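Local coordinates for protein acetylxylan esterase / glucomannan deacetylase (Cellvibrio japonicus, PDB 2W9X) that removes acetyl groups from plant cell wall polysaccharides, acetylated glucomannan in strong preference to acetylated xylan, at residues N195-F200 / L216-Y221; G201-Y206 / V270-K275. One frame throughout, in Å; residues are numbered along the deposited sequence.

Contact 1 of 2, residues N195-F200 / L216-Y221; sequences NASSGF and LSLYPY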
loop_
_atom_site.group_PDB
_atom_site.type_symbol
_atom_site.label_atom_id
_atom_site.label_comp_id
_atom_site.label_asym_id
_atom_site.label_seq_id
_atom_site.Cartn_x
_atom_site.Cartn_y
_atom_site.Cartn_z
ATOM N N ASN B 195 2.599 19.011 -9.579
ATOM C CA ASN B 195 2.973 18.866 -10.974
ATOM C C ASN B 195 1.914 18.062 -11.712
ATOM O O ASN B 195 2.040 16.854 -11.924
ATOM C CB ASN B 195 4.367 18.258 -11.060
ATOM C CG ASN B 195 5.402 19.151 -10.420
ATOM O OD1 ASN B 195 5.364 20.379 -10.587
ATOM N ND2 ASN B 195 6.314 18.557 -9.657
ATOM N N ALA B 196 0.847 18.764 -12.063
ATOM C CA ALA B 196 -0.303 18.182 -12.714
ATOM C C ALA B 196 -0.716 19.060 -13.886
ATOM O O ALA B 196 -0.496 20.255 -13.869
ATOM C CB ALA B 196 -1.464 18.056 -11.717
ATOM N N SER B 197 -1.359 18.459 -14.879
ATOM C CA SER B 197 -1.836 19.191 -16.035
ATOM C C SER B 197 -3.069 18.471 -16.527
ATOM O O SER B 197 -3.055 17.248 -16.621
ATOM C CB SER B 197 -0.750 19.202 -17.128
ATOM O OG SER B 197 -1.101 20.080 -18.178
ATOM N N SER B 198 -4.132 19.224 -16.811
ATOM C CA SER B 198 -5.436 18.650 -17.136
ATOM C C SER B 198 -5.468 17.906 -18.467
ATOM O O SER B 198 -4.950 18.395 -19.462
ATOM C CB SER B 198 -6.529 19.734 -17.140
ATOM O OG SER B 198 -6.710 20.296 -15.856
ATOM N N GLY B 199 -6.106 16.736 -18.474
ATOM C CA GLY B 199 -6.284 15.954 -19.699
ATOM C C GLY B 199 -5.205 14.912 -19.958
ATOM O O GLY B 199 -5.338 14.086 -20.871
ATOM N N PHE B 200 -4.150 14.916 -19.145
ATOM C CA PHE B 200 -2.962 14.101 -19.461
ATOM C C PHE B 200 -2.956 12.747 -18.733
ATOM O O PHE B 200 -3.526 12.605 -17.644
ATOM C CB PHE B 200 -1.644 14.878 -19.233
ATOM C CG PHE B 200 -1.361 15.937 -20.288
ATOM C CD1 PHE B 200 -0.727 15.601 -21.482
ATOM C CD2 PHE B 200 -1.747 17.278 -20.078
ATOM C CE1 PHE B 200 -0.474 16.575 -22.469
ATOM C CE2 PHE B 200 -1.508 18.255 -21.041
ATOM C CZ PHE B 200 -0.860 17.907 -22.244
ATOM N N LEU B 216 4.043 12.360 -18.468
ATOM C CA LEU B 216 5.428 11.927 -18.322
ATOM C C LEU B 216 6.433 12.751 -19.171
ATOM O O LEU B 216 7.538 13.018 -18.715
ATOM C CB LEU B 216 5.545 10.412 -18.612
ATOM C CG LEU B 216 5.262 9.459 -17.422
ATOM C CD1 LEU B 216 4.342 9.997 -16.420
ATOM C CD2 LEU B 216 4.848 8.052 -17.830
ATOM N N SER B 217 6.033 13.165 -20.371
ATOM C CA SER B 217 6.931 13.932 -21.250
ATOM C C SER B 217 7.004 15.405 -20.836
ATOM O O SER B 217 7.991 16.075 -21.091
ATOM C CB SER B 217 6.523 13.796 -22.726
ATOM O OG SER B 217 5.288 14.445 -22.957
ATOM N N LEU B 218 5.955 15.885 -20.170
ATOM C CA LEU B 218 5.907 17.246 -19.654
ATOM C C LEU B 218 6.655 17.343 -18.342
ATOM O O LEU B 218 7.216 18.387 -18.010
ATOM C CB LEU B 218 4.459 17.668 -19.407
ATOM C CG LEU B 218 3.538 17.772 -20.630
ATOM C CD1 LEU B 218 2.101 17.803 -20.146
ATOM C CD2 LEU B 218 3.853 19.009 -21.438
ATOM N N TYR B 219 6.650 16.231 -17.610
ATOM C CA TYR B 219 7.123 16.174 -16.233
ATOM C C TYR B 219 8.556 16.677 -15.987
ATOM O O TYR B 219 8.802 17.276 -14.948
ATOM C CB TYR B 219 6.921 14.772 -15.631
ATOM C CG TYR B 219 7.338 14.744 -14.178
ATOM C CD1 TYR B 219 6.445 15.134 -13.157
ATOM C CD2 TYR B 219 8.634 14.368 -13.820
ATOM C CE1 TYR B 219 6.847 15.146 -11.828
ATOM C CE2 TYR B 219 9.038 14.369 -12.491
ATOM C CZ TYR B 219 8.136 14.766 -11.504
ATOM O OH TYR B 219 8.569 14.761 -10.199
ATOM N N PRO B 220 9.507 16.424 -16.915
ATOM C CA PRO B 220 10.886 16.835 -16.614
ATOM C C PRO B 220 11.144 18.345 -16.586
ATOM O O PRO B 220 12.210 18.762 -16.157
ATOM C CB PRO B 220 11.696 16.205 -17.761
ATOM C CG PRO B 220 10.810 15.121 -18.307
ATOM C CD PRO B 220 9.448 15.728 -18.211
ATOM N N TYR B 221 10.181 19.148 -17.028
ATOM C CA TYR B 221 10.450 20.558 -17.285
ATOM C C TYR B 221 9.877 21.515 -16.248
ATOM O O TYR B 221 8.788 21.304 -15.716
ATOM C CB TYR B 221 10.029 20.940 -18.711
ATOM C CG TYR B 221 10.728 20.093 -19.747
ATOM C CD1 TYR B 221 12.056 20.354 -20.114
ATOM C CD2 TYR B 221 10.082 19.003 -20.333
ATOM C CE1 TYR B 221 12.714 19.559 -21.052
ATOM C CE2 TYR B 221 10.731 18.201 -21.273
ATOM C CZ TYR B 221 12.044 18.487 -21.630
ATOM O OH TYR B 221 12.677 17.699 -22.563
#
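Leu-218, on the short helix 215-218, reaches across to Phe-200, the last residue of a type II turn, and lays one methyl group on its ring. From CB the chain runs toward 195-200, with CG anti to the carbonyl carbon; at CG it forks, and CD1, anti to CA, goes on to make the contact. It stands over the centre of the Phe-200 ring, 3.5 Å from the centroid and 7° off the normal, a CH-pi contact in which all six ring carbons lie at similar range; the nearest, Phe-200 CZ, is 3.6 Å from Leu-218 CD1. The same methyl meets Ser-197, whose CB lies 4.4 Å from Leu-218 CD1, while Ser-197 OG is hydrogen-bonded to Gln-118 NE2.

A second, looser meeting joins the end of strand 191-196 to Tyr-219. The tyrosine CG is anti to its backbone N (chi1 -177°), and the ring swings back so that CE1 comes 4.1 Å from Asn-195 CB and equally near Asn-195 ND2. The amide and ring planes stand 81° apart, and no hydrogen bond crosses. Instead both polar ends converge on one carboxylate: Asn-195 ND2 and Tyr-219 OH each hydrogen-bond to Glu-146 OE2, while Arg-35 makes a cation-pi contact with the tyrosine ring.

The turn Ser-197 to Phe-200 carries Gly-199, by similarity a transition-state stabiliser, consistent with an oxyanion hole as in SGNH hydrolases; its positive phi suits glycine. The Phe-200 side chain lies about 8 Å from that of the proposed nucleophile Ser-151. Direct contact here is thus apolar, a methyl on an aromatic face at the end of the turn that carries Gly-199, whereas the carboxylate of Glu-146, outside both segments, joins their polar groups.

Contact 2 of 2, residues G201-Y206 / V270-K275; sequences GIVRNY and VANYVK
With CG1 anti to the carbonyl carbon (chi1 -65°), Ile-202 folds its CD1 over the ring of Tyr-273, whose own CG is roughly anti to its backbone N (chi1 -153°). The methyl sits over the ring centre, 3.8 Å from the centroid and 12° off the normal, a CH-pi contact. Ile-202 CG1 adds a touch at Tyr-273 CD1 (3.7 Å). The other branch, CG2, turns to the helix backbone, 3.7 Å from Tyr-273 N and 3.9 Å from Asn-272 CB.

One residue on, Val-203 meets Asn-272 at about a right angle: its CG1 packs 3.6 Å from Asn-272 ND2 and 3.7 Å from Asn-272 CB. That amide nitrogen is hydrogen-bonded to Asp-268 O, one turn back in helix 262-283.

The loop after strand 191-196, following the Gly-199 turn, thus packs on helix 262-283; Tyr-273 also touches Val-308 of helix 300-314. Within the loop, Gly-201 N donates to Asn-205 OD1 at 2.9 Å, in the carbonyl plane and on a lone pair, and Asp-248 takes the backbone N-H groups of Ile-202, Val-203 and Arg-204. No hydrogen bond crosses the interface; the loop rests on the helix through branched aliphatic groups, and the polar bonds probably hold its shape.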
loop_
_atom_site.group_PDB
_atom_site.type_symbol
_atom_site.label_atom_id
_atom_site.label_comp_id
_atom_site.label_asym_id
_atom_site.label_seq_id
_atom_site.Cartn_x
_atom_site.Cartn_y
_atom_site.Cartn_z
ATOM N N GLY B 201 -2.317 11.759 -19.359
ATOM C CA GLY B 201 -2.214 10.413 -18.792
ATOM C C GLY B 201 -0.772 9.930 -18.717
ATOM O O GLY B 201 0.153 10.680 -19.018
ATOM N N ILE B 202 -0.586 8.683 -18.288
ATOM C CA ILE B 202 0.731 7.994 -18.353
ATOM C C ILE B 202 1.285 7.890 -19.780
ATOM O O ILE B 202 2.448 8.251 -20.031
ATOM C CB ILE B 202 0.656 6.571 -17.703
ATOM C CG1 ILE B 202 0.376 6.681 -16.200
ATOM C CG2 ILE B 202 1.913 5.714 -18.002
ATOM C CD1 ILE B 202 1.438 7.399 -15.389
ATOM N N VAL B 203 0.468 7.378 -20.709
ATOM C CA VAL B 203 0.875 7.255 -22.121
ATOM C C VAL B 203 -0.166 7.861 -23.050
ATOM O O VAL B 203 0.163 8.309 -24.158
ATOM C CB VAL B 203 1.133 5.765 -22.581
ATOM C CG1 VAL B 203 2.398 5.181 -21.930
ATOM C CG2 VAL B 203 -0.092 4.865 -22.343
ATOM N N ARG B 204 -1.417 7.849 -22.594
ATOM C CA ARG B 204 -2.555 8.252 -23.436
ATOM C C ARG B 204 -3.328 9.366 -22.738
ATOM O O ARG B 204 -3.634 9.264 -21.561
ATOM C CB ARG B 204 -3.460 7.048 -23.736
ATOM C CG ARG B 204 -4.634 7.364 -24.659
ATOM C CD ARG B 204 -5.422 6.111 -24.944
ATOM N NE ARG B 204 -6.452 6.427 -25.918
ATOM C CZ ARG B 204 -7.746 6.531 -25.638
ATOM N NH1 ARG B 204 -8.186 6.285 -24.411
ATOM N NH2 ARG B 204 -8.605 6.863 -26.609
ATOM N N ASN B 205 -3.630 10.446 -23.455
ATOM C CA ASN B 205 -4.340 11.583 -22.846
ATOM C C ASN B 205 -5.833 11.528 -23.176
ATOM O O ASN B 205 -6.249 10.660 -23.943
ATOM C CB ASN B 205 -3.702 12.890 -23.335
ATOM C CG ASN B 205 -2.186 12.887 -23.179
ATOM O OD1 ASN B 205 -1.664 12.569 -22.107
ATOM N ND2 ASN B 205 -1.477 13.256 -24.239
ATOM N N TYR B 206 -6.631 12.459 -22.638
ATOM C CA TYR B 206 -8.079 12.436 -22.874
ATOM C C TYR B 206 -8.471 12.233 -24.345
ATOM O O TYR B 206 -8.111 13.035 -25.213
ATOM C CB TYR B 206 -8.796 13.679 -22.343
ATOM C CG TYR B 206 -10.285 13.546 -22.553
ATOM C CD1 TYR B 206 -11.019 12.621 -21.815
ATOM C CD2 TYR B 206 -10.957 14.306 -23.513
ATOM C CE1 TYR B 206 -12.383 12.473 -22.005
ATOM C CE2 TYR B 206 -12.336 14.161 -23.707
ATOM C CZ TYR B 206 -13.030 13.226 -22.955
ATOM O OH TYR B 206 -14.394 13.045 -23.119
ATOM N N VAL B 270 1.234 0.140 -18.327
ATOM C CA VAL B 270 1.868 -0.488 -17.163
ATOM C C VAL B 270 3.400 -0.293 -17.208
ATOM O O VAL B 270 4.001 0.110 -16.199
ATOM C CB VAL B 270 1.452 -1.990 -16.951
ATOM C CG1 VAL B 270 2.331 -2.661 -15.904
ATOM C CG2 VAL B 270 -0.017 -2.111 -16.535
ATOM N N ALA B 271 4.009 -0.546 -18.373
ATOM C CA ALA B 271 5.464 -0.461 -18.537
ATOM C C ALA B 271 5.986 0.947 -18.235
ATOM O O ALA B 271 6.977 1.110 -17.538
ATOM C CB ALA B 271 5.890 -0.902 -19.949
ATOM N N ASN B 272 5.320 1.959 -18.772
ATOM C CA ASN B 272 5.755 3.328 -18.564
ATOM C C ASN B 272 5.532 3.866 -17.166
ATOM O O ASN B 272 6.353 4.631 -16.655
ATOM C CB ASN B 272 5.120 4.237 -19.599
ATOM C CG ASN B 272 5.887 4.216 -20.876
ATOM O OD1 ASN B 272 6.882 4.921 -21.004
ATOM N ND2 ASN B 272 5.481 3.356 -21.807
ATOM N N TYR B 273 4.431 3.467 -16.548
ATOM C CA TYR B 273 4.174 3.849 -15.162
ATOM C C TYR B 273 5.266 3.247 -14.269
ATOM O O TYR B 273 5.828 3.943 -13.426
ATOM C CB TYR B 273 2.793 3.365 -14.717
ATOM C CG TYR B 273 2.139 4.175 -13.613
ATOM C CD1 TYR B 273 0.746 4.217 -13.499
ATOM C CD2 TYR B 273 2.901 4.892 -12.675
ATOM C CE1 TYR B 273 0.119 4.934 -12.480
ATOM C CE2 TYR B 273 2.285 5.629 -11.654
ATOM C CZ TYR B 273 0.898 5.639 -11.564
ATOM O OH TYR B 273 0.278 6.356 -10.570
ATOM N N VAL B 274 5.570 1.960 -14.470
ATOM C CA VAL B 274 6.638 1.302 -13.700
ATOM C C VAL B 274 7.956 2.029 -13.940
ATOM O O VAL B 274 8.690 2.342 -12.990
ATOM C CB VAL B 274 6.757 -0.224 -14.016
ATOM C CG1 VAL B 274 8.017 -0.842 -13.381
ATOM C CG2 VAL B 274 5.501 -0.969 -13.531
ATOM N N LYS B 275 8.238 2.326 -15.210
ATOM C CA LYS B 275 9.484 3.010 -15.598
ATOM C C LYS B 275 9.602 4.356 -14.879
ATOM O O LYS B 275 10.670 4.705 -14.347
ATOM C CB LYS B 275 9.511 3.223 -17.115
ATOM C CG LYS B 275 10.870 3.586 -17.711
ATOM C CD LYS B 275 10.664 4.338 -19.019
ATOM C CE LYS B 275 11.923 4.408 -19.848
ATOM N NZ LYS B 275 11.642 5.192 -21.084
#

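From the N terminus, strand 191-196, at an edge of the parallel sheet, ends within 195-200, which continues directly into 201-206. Contact 1 closes a short loop, returning the chain after 15 intervening residues to helix 215-218. Contact 2 closes a far longer one, of 63 residues, on helix 262-283. Because 201-206 lies inside the loop of contact 1 and 270-275 beyond it, the two loops cross. The segments also touch directly: Tyr-206 N is 2.7 Å from Gly-199 O, a probable hydrogen bond. Together the contacts tie the sheet edge, and the turn carrying the probable oxyanion-hole glycine, to two helices of the GDSL-like esterase domain.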